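Local coordinates for protein iron transport multicopper oxidase FET3 (Saccharomyces cerevisiae, PDB 1ZPU) that oxidises ferrous to ferric iron with four bound copper ions for high-affinity iron uptake by yeast, and also acts as a cuprous oxidase, at residues E141-L146 and P165-L170; G196-Q201 and T259-I264; F451-P456 and L477-F482; A309-P314 and D377-I382. All coordinates share one frame; numbering follows the deposited sequence.

In the fold
Along the chain the order is contact 1, contact 2, contact 4, contact 3. Contacts 1 and 2 both belong to the second plastocyanin-like domain, with centres about 10 Å apart, and touch: the carboxylate of Glu141 accepts the backbone N-H groups of Gly197 and Val199. Contacts 3 and 4, centres about 13 Å apart, share the sheet in which strands 379-386 and 446-452 are neighbours. Contacts 1 and 3 lie about 37 Å apart between centres, on opposite sides of the chain's centre. Contacts 1 and 2 come near the type 1 copper ligand His468 (side chains about 8 and 5 Å away), contact 3 lies about 8 Å from the type 3 ligand His397, and contact 4 is away from the annotated sites.

Contact 1. Residues E141-L146 and P165-L170; sequences EWYHDL and PIPQNL. With MAN (alpha-D-mannopyranose), chain H.
Trp142 O receives two backbone N-H groups from the facing segment 165-170: a fairly straight bond from Gln168 N (2.7 Å, 160° at the hydrogen) and a longer, weak one from Asn169 N. Trp142 N bonds in return to Asn169 O at 2.7 Å. The side-chain amide of Gln168 is fixed at both ends, because OE1 accepts His144 N at 3.0 Å, in the carbonyl plane on a lone pair, while NE2 donates to Ile166 O. Gln168 CG lies over the centre of the His144 imidazole, 3.7 Å above its plane; His144 NE2 is bound by Asp17. Tyr143 has CG anti to its carbonyl carbon (chi1 -73°), on the side of Pro167, whose CA covers one ring face toward the rim. Its OH donates to Pro165 O at 2.6 Å, tilted 34° from the carbonyl plane, and is also bonded by Trp467 NE1. A phenylalanine in place of Tyr143 would probably leave Pro165 O and Trp467 NE1 without their shared partner. Asn169 ND2 donates to O2 of a glycan mannose, 3.1 Å away. Gln168 and Asn169, set against the single Trp142, define a classic beta bulge where strands 133-142 and 169-172 pair at a sheet edge in the second plastocyanin-like domain.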
# COMPACT_ATOMS: atom_id res chain seq x y z
N GLU A 141 11.33 6.26 3.19
CA GLU A 141 12.64 6.63 2.62
C GLU A 141 12.47 7.95 1.88
O GLU A 141 11.34 8.36 1.60
CB GLU A 141 13.20 5.55 1.69
CG GLU A 141 12.55 5.48 0.30
CD GLU A 141 11.16 4.87 0.32
OE1 GLU A 141 11.06 3.61 0.39
OE2 GLU A 141 10.17 5.66 0.27
N TRP A 142 13.58 8.61 1.56
CA TRP A 142 13.53 9.89 0.87
C TRP A 142 14.53 9.96 -0.31
O TRP A 142 15.70 9.55 -0.19
CB TRP A 142 13.77 11.01 1.88
CG TRP A 142 13.53 12.35 1.33
CD1 TRP A 142 14.45 13.33 1.13
CD2 TRP A 142 12.29 12.87 0.88
NE1 TRP A 142 13.86 14.45 0.58
CE2 TRP A 142 12.53 14.19 0.41
CE3 TRP A 142 10.99 12.36 0.81
CZ2 TRP A 142 11.53 14.99 -0.10
CZ3 TRP A 142 9.99 13.17 0.29
CH2 TRP A 142 10.27 14.47 -0.16
N TYR A 143 14.05 10.45 -1.45
CA TYR A 143 14.87 10.65 -2.65
C TYR A 143 15.16 12.12 -2.82
O TYR A 143 14.38 12.96 -2.39
CB TYR A 143 14.15 10.13 -3.91
CG TYR A 143 14.10 8.62 -4.02
CD1 TYR A 143 13.13 7.89 -3.35
CD2 TYR A 143 15.01 7.93 -4.80
CE1 TYR A 143 13.07 6.51 -3.44
CE2 TYR A 143 14.96 6.54 -4.90
CZ TYR A 143 13.98 5.84 -4.21
OH TYR A 143 13.90 4.47 -4.29
N HIS A 144 16.28 12.42 -3.46
CA HIS A 144 16.68 13.80 -3.75
C HIS A 144 16.21 14.27 -5.11
O HIS A 144 16.25 15.45 -5.41
CB HIS A 144 18.19 13.90 -3.69
CG HIS A 144 18.70 13.99 -2.29
ND1 HIS A 144 19.96 14.47 -1.99
CD2 HIS A 144 18.11 13.70 -1.11
CE1 HIS A 144 20.13 14.45 -0.68
NE2 HIS A 144 19.02 13.99 -0.13
N ASP A 145 15.79 13.33 -5.94
CA ASP A 145 15.23 13.65 -7.22
C ASP A 145 13.76 13.25 -7.23
O ASP A 145 13.37 12.29 -6.58
CB ASP A 145 15.98 12.92 -8.33
CG ASP A 145 17.45 13.35 -8.43
OD1 ASP A 145 17.79 14.27 -9.23
OD2 ASP A 145 18.28 12.75 -7.69
N LEU A 146 12.95 14.00 -7.97
CA LEU A 146 11.54 13.70 -8.14
C LEU A 146 11.36 12.41 -8.90
O LEU A 146 12.20 12.02 -9.71
CB LEU A 146 10.85 14.82 -8.91
CG LEU A 146 10.82 16.22 -8.32
CD1 LEU A 146 12.11 16.99 -8.63
CD2 LEU A 146 9.65 16.92 -8.95
N PRO A 165 15.75 2.57 -8.41
CA PRO A 165 16.58 3.69 -7.94
C PRO A 165 16.76 3.71 -6.43
O PRO A 165 15.83 3.47 -5.69
CB PRO A 165 15.81 4.93 -8.39
CG PRO A 165 14.47 4.46 -8.71
CD PRO A 165 14.55 3.04 -9.12
N ILE A 166 17.97 4.01 -6.00
CA ILE A 166 18.35 3.95 -4.60
C ILE A 166 18.09 5.28 -3.90
O ILE A 166 18.54 6.32 -4.38
CB ILE A 166 19.81 3.51 -4.49
CG1 ILE A 166 19.91 2.07 -4.98
CG2 ILE A 166 20.32 3.61 -3.07
CD1 ILE A 166 21.13 1.80 -5.77
N PRO A 167 17.35 5.24 -2.76
CA PRO A 167 16.98 6.44 -1.99
C PRO A 167 18.17 7.03 -1.25
O PRO A 167 19.21 6.38 -1.15
CB PRO A 167 15.95 5.91 -1.00
CG PRO A 167 16.16 4.48 -0.92
CD PRO A 167 16.86 4.00 -2.14
N GLN A 168 18.04 8.25 -0.74
CA GLN A 168 19.18 8.93 -0.15
C GLN A 168 19.22 8.86 1.35
O GLN A 168 20.29 8.98 1.94
CB GLN A 168 19.27 10.37 -0.64
CG GLN A 168 19.97 10.51 -2.00
CD GLN A 168 19.26 9.75 -3.11
OE1 GLN A 168 18.26 10.21 -3.66
NE2 GLN A 168 19.77 8.57 -3.44
N ASN A 169 18.06 8.67 1.98
CA ASN A 169 17.94 8.61 3.43
C ASN A 169 16.62 8.03 3.89
O ASN A 169 15.63 8.05 3.17
CB ASN A 169 18.05 10.02 4.03
CG ASN A 169 19.46 10.35 4.47
OD1 ASN A 169 20.11 9.59 5.22
ND2 ASN A 169 19.95 11.49 4.00
N LEU A 170 16.62 7.53 5.13
CA LEU A 170 15.39 7.22 5.84
C LEU A 170 14.87 8.45 6.58
O LEU A 170 15.65 9.21 7.15
CB LEU A 170 15.61 6.07 6.85
CG LEU A 170 15.90 4.69 6.24
CD1 LEU A 170 16.02 3.62 7.30
CD2 LEU A 170 14.81 4.32 5.24
C1 MAN H . 24.87 12.11 3.46
C2 MAN H . 24.10 11.06 4.24
C3 MAN H . 23.64 9.92 3.34
C4 MAN H . 22.95 10.49 2.10
C5 MAN H . 23.86 11.47 1.39
C6 MAN H . 23.12 12.07 0.21
O2 MAN H . 22.96 11.65 4.79
O3 MAN H . 22.72 9.09 4.02
O4 MAN H . 22.60 9.45 1.23
O5 MAN H . 24.19 12.50 2.28
O6 MAN H . 23.95 13.08 -0.33

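Contact 2. Residues G196-Q201 and T259-I264; sequences GGFVSQ and TMLDVI
Met260 has the largest share of the contact, reaching across to the loop of Phe198, Val199 and Ser200. Its backbone O lies 3.3 Å from Phe198 CZ, and its CB 4.3 Å from Phe198 CE1. With chi2 at 178° the chain runs on extended beyond CG, which delivers SD to Ser200: the sulfur lies 3.3 Å from Ser200 OG and accepts a weak hydrogen bond from Ser200 N, 3.5 Å long but nearly straight (166°). A bend at chi3 then turns the terminal CE back toward Phe198 O, 3.8 Å away. Ser200 OG has a firmer polar partner in Tyr229 OH. Next along the chain, Leu261 puts one branch, CD2, at 3.9 Å from both Phe198 CE2 and Val199 CG2. Val199 CG2 in turn lies over one face of the Phe198 ring, toward its rim. Phe256 of strand 250-256 touches both Val199 and Leu261. The type 1 copper site is close by, the Phe198 side chain being about 5 Å from that of its ligand His468. The contact joins two loops, one linking strands 187-194 and 201-205, the other strands 250-256 and 271-277; helix 466-470 closes another side, with Trp467 edge-to-face against Phe198.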
# COMPACT_ATOMS: atom_id res chain seq x y z
N GLY A 196 6.35 4.68 2.99
CA GLY A 196 7.39 4.76 1.97
C GLY A 196 6.91 4.21 0.64
O GLY A 196 5.82 3.64 0.54
N GLY A 197 7.73 4.40 -0.39
CA GLY A 197 7.38 3.97 -1.73
C GLY A 197 8.14 2.72 -2.15
O GLY A 197 7.82 2.09 -3.15
N PHE A 198 9.15 2.36 -1.38
CA PHE A 198 10.05 1.31 -1.82
C PHE A 198 10.44 0.39 -0.67
O PHE A 198 9.97 -0.73 -0.57
CB PHE A 198 11.29 1.94 -2.49
CG PHE A 198 12.34 0.96 -2.96
CD1 PHE A 198 12.04 -0.37 -3.22
CD2 PHE A 198 13.63 1.41 -3.20
CE1 PHE A 198 13.03 -1.26 -3.68
CE2 PHE A 198 14.63 0.52 -3.66
CZ PHE A 198 14.32 -0.81 -3.90
N VAL A 199 11.27 0.90 0.21
CA VAL A 199 12.10 0.07 1.07
C VAL A 199 11.43 -0.39 2.40
O VAL A 199 10.84 0.41 3.13
CB VAL A 199 13.40 0.87 1.27
CG1 VAL A 199 13.89 0.86 2.71
CG2 VAL A 199 14.44 0.42 0.30
N SER A 200 11.50 -1.67 2.71
CA SER A 200 11.09 -2.15 4.05
C SER A 200 12.01 -1.60 5.15
O SER A 200 13.19 -1.33 4.91
CB SER A 200 11.18 -3.67 4.13
OG SER A 200 10.36 -4.34 3.20
N GLN A 201 11.51 -1.46 6.36
CA GLN A 201 12.36 -0.96 7.43
C GLN A 201 12.28 -1.82 8.66
O GLN A 201 11.21 -2.36 8.99
CB GLN A 201 11.97 0.45 7.81
CG GLN A 201 12.13 1.47 6.70
CD GLN A 201 12.02 2.88 7.22
OE1 GLN A 201 12.35 3.14 8.38
NE2 GLN A 201 11.55 3.79 6.39
N THR A 259 18.83 -5.45 1.57
CA THR A 259 18.52 -6.57 0.70
C THR A 259 17.78 -6.13 -0.57
O THR A 259 18.03 -6.64 -1.67
CB THR A 259 17.68 -7.56 1.52
OG1 THR A 259 18.58 -8.48 2.13
CG2 THR A 259 16.57 -8.29 0.70
N MET A 260 16.90 -5.15 -0.42
CA MET A 260 16.04 -4.71 -1.50
C MET A 260 16.76 -3.76 -2.43
O MET A 260 16.29 -3.49 -3.54
CB MET A 260 14.77 -4.06 -0.93
CG MET A 260 14.06 -5.00 0.03
SD MET A 260 12.59 -4.35 0.81
CE MET A 260 11.42 -4.24 -0.55
N LEU A 261 17.91 -3.26 -1.98
CA LEU A 261 18.69 -2.29 -2.73
C LEU A 261 19.56 -3.00 -3.75
O LEU A 261 20.20 -4.00 -3.42
CB LEU A 261 19.55 -1.46 -1.78
CG LEU A 261 18.83 -0.51 -0.80
CD1 LEU A 261 19.85 0.30 -0.02
CD2 LEU A 261 17.84 0.43 -1.51
N ASP A 262 19.60 -2.49 -4.97
CA ASP A 262 20.39 -3.11 -6.01
C ASP A 262 21.86 -3.11 -5.62
O ASP A 262 22.52 -4.13 -5.67
CB ASP A 262 20.19 -2.41 -7.35
CG ASP A 262 21.01 -3.05 -8.45
OD1 ASP A 262 21.94 -2.38 -8.99
OD2 ASP A 262 20.75 -4.25 -8.77
N VAL A 263 22.37 -1.94 -5.25
CA VAL A 263 23.73 -1.77 -4.74
C VAL A 263 23.64 -0.86 -3.52
O VAL A 263 22.71 -0.09 -3.38
CB VAL A 263 24.71 -1.14 -5.81
CG1 VAL A 263 24.82 -2.03 -7.05
CG2 VAL A 263 24.28 0.26 -6.22
N ILE A 264 24.61 -0.95 -2.62
CA ILE A 264 24.63 -0.06 -1.47
C ILE A 264 25.70 1.01 -1.69
O ILE A 264 26.89 0.69 -1.66
CB ILE A 264 24.90 -0.82 -0.15
CG1 ILE A 264 23.80 -1.86 0.09
CG2 ILE A 264 25.01 0.16 1.00
CD1 ILE A 264 24.09 -2.83 1.21

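Contact 3. Residues F451-P456 and L477-F482; sequences FKADNP and LVEDPF. With NAG (2-acetamido-2-deoxy-beta-D-glucopyranose), chain B.
The Phe451 ring meets Glu479 at its edge, where OE1 lies near the ring plane, 4.1 Å from CE1, with the carboxylate turned 44° from the ring. Phe451 CG sits between the backbone N and the carbonyl carbon (chi1 69°), starting the ring toward strand 474-479, from which Leu477 comes tip to tip with it, CD1 to CZ. The imidazole of His399 meets the same ring. Both carboxylate oxygens of Glu479 are engaged: OE1 is bonded by His399 NE2, and OE2 accepts Asn455 N at 2.7 Å, on the anti side and 20° out of the carboxylate plane. Its CG packs on Ala453 CB at 3.6 Å; Ala453 is the centre of an inverse gamma turn. An alanine in place of Glu479 would probably leave Asn455 N and His399 NE2 without their acceptor and open a gap beside Ala453 CB. Pro456 CG lies against OD1 of Asp480, side by side and pointing the same way; Asp480 is the N-cap of helix 481-486. Asp454 O takes a weak bond from N2 of an N-acetylglucosamine. The chain here leaves strand 446-452 of one sheet for strand 457-463 of the other, beside strand 474-479: a sheet-to-sheet passage in the third plastocyanin-like (cupredoxin) beta sandwich.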
# COMPACT_ATOMS: atom_id res chain seq x y z
N PHE A 451 -9.94 -14.90 1.04
CA PHE A 451 -10.96 -13.93 1.45
C PHE A 451 -12.29 -14.25 0.79
O PHE A 451 -12.33 -14.93 -0.24
CB PHE A 451 -10.52 -12.49 1.13
CG PHE A 451 -10.46 -12.18 -0.35
CD1 PHE A 451 -11.51 -11.50 -0.96
CD2 PHE A 451 -9.36 -12.54 -1.11
CE1 PHE A 451 -11.45 -11.20 -2.31
CE2 PHE A 451 -9.30 -12.23 -2.46
CZ PHE A 451 -10.34 -11.57 -3.06
N LYS A 452 -13.38 -13.77 1.38
CA LYS A 452 -14.72 -13.94 0.83
C LYS A 452 -15.08 -12.77 -0.08
O LYS A 452 -14.87 -11.62 0.28
CB LYS A 452 -15.73 -14.02 1.98
CG LYS A 452 -17.08 -14.61 1.59
CD LYS A 452 -18.08 -14.42 2.70
CE LYS A 452 -19.37 -15.13 2.39
NZ LYS A 452 -20.31 -14.97 3.52
N ALA A 453 -15.61 -13.05 -1.25
CA ALA A 453 -16.08 -11.99 -2.13
C ALA A 453 -17.44 -11.48 -1.66
O ALA A 453 -18.49 -11.83 -2.20
CB ALA A 453 -16.13 -12.45 -3.57
N ASP A 454 -17.41 -10.66 -0.61
CA ASP A 454 -18.63 -10.13 -0.02
C ASP A 454 -18.65 -8.61 -0.13
O ASP A 454 -19.39 -7.94 0.59
CB ASP A 454 -18.75 -10.58 1.44
CG ASP A 454 -17.56 -10.16 2.31
OD1 ASP A 454 -17.66 -10.31 3.54
OD2 ASP A 454 -16.52 -9.69 1.79
N ASN A 455 -17.84 -8.07 -1.02
CA ASN A 455 -17.72 -6.63 -1.16
C ASN A 455 -17.71 -6.21 -2.62
O ASN A 455 -16.64 -5.90 -3.17
CB ASN A 455 -16.46 -6.13 -0.44
CG ASN A 455 -16.44 -4.62 -0.29
OD1 ASN A 455 -17.41 -3.94 -0.61
ND2 ASN A 455 -15.33 -4.09 0.20
N PRO A 456 -18.89 -6.21 -3.26
CA PRO A 456 -18.98 -5.83 -4.68
C PRO A 456 -18.13 -4.60 -4.98
O PRO A 456 -18.24 -3.58 -4.29
CB PRO A 456 -20.47 -5.55 -4.87
CG PRO A 456 -21.14 -6.46 -3.90
CD PRO A 456 -20.21 -6.57 -2.71
N LEU A 477 -9.40 -7.26 -9.82
CA LEU A 477 -10.48 -8.13 -9.37
C LEU A 477 -11.83 -7.43 -9.48
O LEU A 477 -12.03 -6.37 -8.89
CB LEU A 477 -10.24 -8.56 -7.92
CG LEU A 477 -8.99 -9.39 -7.64
CD1 LEU A 477 -8.96 -9.77 -6.19
CD2 LEU A 477 -8.92 -10.64 -8.50
N VAL A 478 -12.75 -8.01 -10.23
CA VAL A 478 -14.10 -7.47 -10.32
C VAL A 478 -15.02 -8.39 -9.52
O VAL A 478 -15.31 -9.52 -9.93
CB VAL A 478 -14.57 -7.36 -11.80
CG1 VAL A 478 -15.99 -6.84 -11.88
CG2 VAL A 478 -13.64 -6.45 -12.57
N GLU A 479 -15.46 -7.90 -8.37
CA GLU A 479 -16.32 -8.64 -7.46
C GLU A 479 -17.79 -8.47 -7.83
O GLU A 479 -18.28 -7.35 -7.94
CB GLU A 479 -16.09 -8.11 -6.06
CG GLU A 479 -16.17 -9.14 -4.98
CD GLU A 479 -15.26 -8.79 -3.81
OE1 GLU A 479 -14.06 -8.54 -4.07
OE2 GLU A 479 -15.75 -8.75 -2.66
N ASP A 480 -18.51 -9.59 -7.97
CA ASP A 480 -19.82 -9.65 -8.65
C ASP A 480 -20.30 -8.32 -9.25
O ASP A 480 -20.96 -7.52 -8.58
CB ASP A 480 -20.92 -10.33 -7.80
CG ASP A 480 -21.31 -9.53 -6.58
OD1 ASP A 480 -20.46 -8.76 -6.08
OD2 ASP A 480 -22.46 -9.67 -6.13
N PRO A 481 -19.95 -8.08 -10.52
CA PRO A 481 -20.34 -6.88 -11.25
C PRO A 481 -21.84 -6.64 -11.20
O PRO A 481 -22.27 -5.49 -11.29
CB PRO A 481 -19.90 -7.17 -12.69
CG PRO A 481 -19.63 -8.64 -12.74
CD PRO A 481 -19.15 -8.98 -11.37
N PHE A 482 -22.64 -7.70 -11.06
CA PHE A 482 -24.08 -7.53 -10.95
C PHE A 482 -24.47 -6.91 -9.61
O PHE A 482 -25.38 -6.09 -9.54
CB PHE A 482 -24.84 -8.84 -11.20
CG PHE A 482 -24.66 -9.39 -12.59
CD1 PHE A 482 -24.40 -10.75 -12.78
CD2 PHE A 482 -24.74 -8.57 -13.71
CE1 PHE A 482 -24.23 -11.27 -14.06
CE2 PHE A 482 -24.57 -9.08 -14.99
CZ PHE A 482 -24.32 -10.43 -15.17
C1 NAG B . -20.03 -5.05 2.73
C2 NAG B . -19.24 -5.95 3.68
C3 NAG B . -20.00 -7.23 4.03
C4 NAG B . -21.42 -6.91 4.50
C5 NAG B . -22.09 -5.93 3.51
C6 NAG B . -23.47 -5.50 3.97
C7 NAG B . -16.81 -5.79 3.75
C8 NAG B . -15.52 -6.03 3.01
N2 NAG B . -17.92 -6.26 3.16
O3 NAG B . -19.29 -7.88 5.06
O4 NAG B . -22.19 -8.09 4.70
O5 NAG B . -21.28 -4.76 3.34
O6 NAG B . -23.36 -4.82 5.20
O7 NAG B . -16.79 -5.19 4.83

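Contact 4. Residues A309-P314 and D377-I382; sequences AIYGEP and DEIVEI
Ile379 turns CG1 anti to its carbonyl carbon (chi1 -73°), which places the other branch, CG2, anti to the backbone N and against the loop that passes over it. Glu381, two residues on and on the same face of the strand, has CG anti to its backbone N (chi1 164°), and chi2 (175°) carries CD out to Pro314 CG, 3.7 Å away. The CG2 methyl of Ile379 is the middle of the contact, touching Tyr311 CB at 3.9 Å, Pro314 CA at 3.9 Å and the carbonyl oxygen of Gly312 at 3.7 Å. Pro314 spans both strand residues. Its CA approaches Ile379 O at 3.5 Å, its CB meets Glu381 CB directly at 3.7 Å, and its CG lies 3.4 Å from Glu381 OE1. That oxygen is not left to the proline, for it forms a salt bridge with Arg450 NE, and the Arg450 side chain touches Pro314 as well. Farther back, Tyr311 N bonds to Gln402 OE1. These neighbours trace the course of the loop, from strand 401-406 past strand 446-452 and over strand 379-386. Just beyond Pro314, Asp315 and His316 bond to the backbone of Ile379, and the chain becomes strand 316-326, parallel to 379-386. The arrangement is thus an entry segment crossing one face of a sheet before joining it, in the third cupredoxin-type beta sandwich.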
# COMPACT_ATOMS: atom_id res chain seq x y z
N ALA A 309 -12.42 -18.29 11.86
CA ALA A 309 -11.86 -19.55 11.39
C ALA A 309 -11.44 -19.46 9.93
O ALA A 309 -12.04 -18.72 9.15
CB ALA A 309 -12.87 -20.64 11.58
N ILE A 310 -10.39 -20.20 9.56
CA ILE A 310 -9.95 -20.28 8.17
C ILE A 310 -11.12 -20.61 7.26
O ILE A 310 -11.92 -21.48 7.57
CB ILE A 310 -8.79 -21.32 7.99
CG1 ILE A 310 -8.33 -21.37 6.51
CG2 ILE A 310 -9.17 -22.69 8.56
CD1 ILE A 310 -7.11 -22.23 6.26
N TYR A 311 -11.23 -19.91 6.13
CA TYR A 311 -12.32 -20.15 5.20
C TYR A 311 -12.22 -21.54 4.61
O TYR A 311 -11.11 -22.05 4.44
CB TYR A 311 -12.33 -19.13 4.07
CG TYR A 311 -12.64 -17.73 4.52
CD1 TYR A 311 -11.76 -16.68 4.25
CD2 TYR A 311 -13.82 -17.44 5.22
CE1 TYR A 311 -12.04 -15.39 4.65
CE2 TYR A 311 -14.10 -16.15 5.63
CZ TYR A 311 -13.21 -15.13 5.34
OH TYR A 311 -13.49 -13.86 5.73
N GLY A 312 -13.37 -22.14 4.30
CA GLY A 312 -13.43 -23.47 3.70
C GLY A 312 -12.81 -23.51 2.32
O GLY A 312 -12.28 -22.51 1.82
N GLU A 313 -12.88 -24.68 1.69
CA GLU A 313 -12.25 -24.85 0.38
C GLU A 313 -12.63 -23.75 -0.62
O GLU A 313 -13.81 -23.40 -0.74
CB GLU A 313 -12.51 -26.26 -0.18
CG GLU A 313 -11.77 -27.37 0.58
CD GLU A 313 -10.24 -27.25 0.53
OE1 GLU A 313 -9.61 -28.03 -0.22
OE2 GLU A 313 -9.66 -26.38 1.23
N PRO A 314 -11.63 -23.19 -1.31
CA PRO A 314 -11.80 -22.06 -2.22
C PRO A 314 -12.66 -22.40 -3.43
O PRO A 314 -12.46 -23.45 -4.04
CB PRO A 314 -10.37 -21.77 -2.71
CG PRO A 314 -9.47 -22.52 -1.81
CD PRO A 314 -10.23 -23.67 -1.28
N ASP A 377 -20.73 -14.66 -3.54
CA ASP A 377 -20.16 -14.75 -2.18
C ASP A 377 -19.01 -15.74 -2.07
O ASP A 377 -18.69 -16.21 -0.98
CB ASP A 377 -21.24 -15.12 -1.15
CG ASP A 377 -21.85 -13.89 -0.45
OD1 ASP A 377 -21.10 -12.94 -0.12
OD2 ASP A 377 -23.08 -13.91 -0.21
N GLU A 378 -18.39 -16.04 -3.20
CA GLU A 378 -17.43 -17.13 -3.26
C GLU A 378 -16.20 -16.90 -2.42
O GLU A 378 -15.80 -15.76 -2.16
CB GLU A 378 -17.02 -17.41 -4.70
CG GLU A 378 -16.30 -16.27 -5.41
CD GLU A 378 -15.82 -16.68 -6.80
OE1 GLU A 378 -16.24 -17.75 -7.30
OE2 GLU A 378 -15.03 -15.91 -7.40
N ILE A 379 -15.59 -18.00 -1.98
CA ILE A 379 -14.32 -17.93 -1.28
C ILE A 379 -13.19 -17.94 -2.31
O ILE A 379 -13.05 -18.89 -3.10
CB ILE A 379 -14.20 -19.06 -0.23
CG1 ILE A 379 -15.12 -18.76 0.95
CG2 ILE A 379 -12.74 -19.23 0.23
CD1 ILE A 379 -15.78 -19.99 1.55
N VAL A 380 -12.40 -16.87 -2.32
CA VAL A 380 -11.31 -16.68 -3.28
C VAL A 380 -9.96 -16.93 -2.62
O VAL A 380 -9.72 -16.50 -1.50
CB VAL A 380 -11.32 -15.26 -3.89
CG1 VAL A 380 -10.21 -15.10 -4.93
CG2 VAL A 380 -12.67 -14.95 -4.53
N GLU A 381 -9.09 -17.63 -3.34
CA GLU A 381 -7.74 -17.88 -2.88
C GLU A 381 -6.75 -17.38 -3.92
O GLU A 381 -6.84 -17.73 -5.11
CB GLU A 381 -7.55 -19.38 -2.61
CG GLU A 381 -6.11 -19.85 -2.49
CD GLU A 381 -6.01 -21.32 -2.10
OE1 GLU A 381 -6.34 -21.65 -0.93
OE2 GLU A 381 -5.61 -22.15 -2.94
N ILE A 382 -5.81 -16.55 -3.48
CA ILE A 382 -4.72 -16.07 -4.33
C ILE A 382 -3.45 -16.82 -3.97
O ILE A 382 -2.99 -16.79 -2.83
CB ILE A 382 -4.52 -14.54 -4.23
CG1 ILE A 382 -5.68 -13.81 -4.89
CG2 ILE A 382 -3.24 -14.11 -4.91
CD1 ILE A 382 -5.79 -12.35 -4.50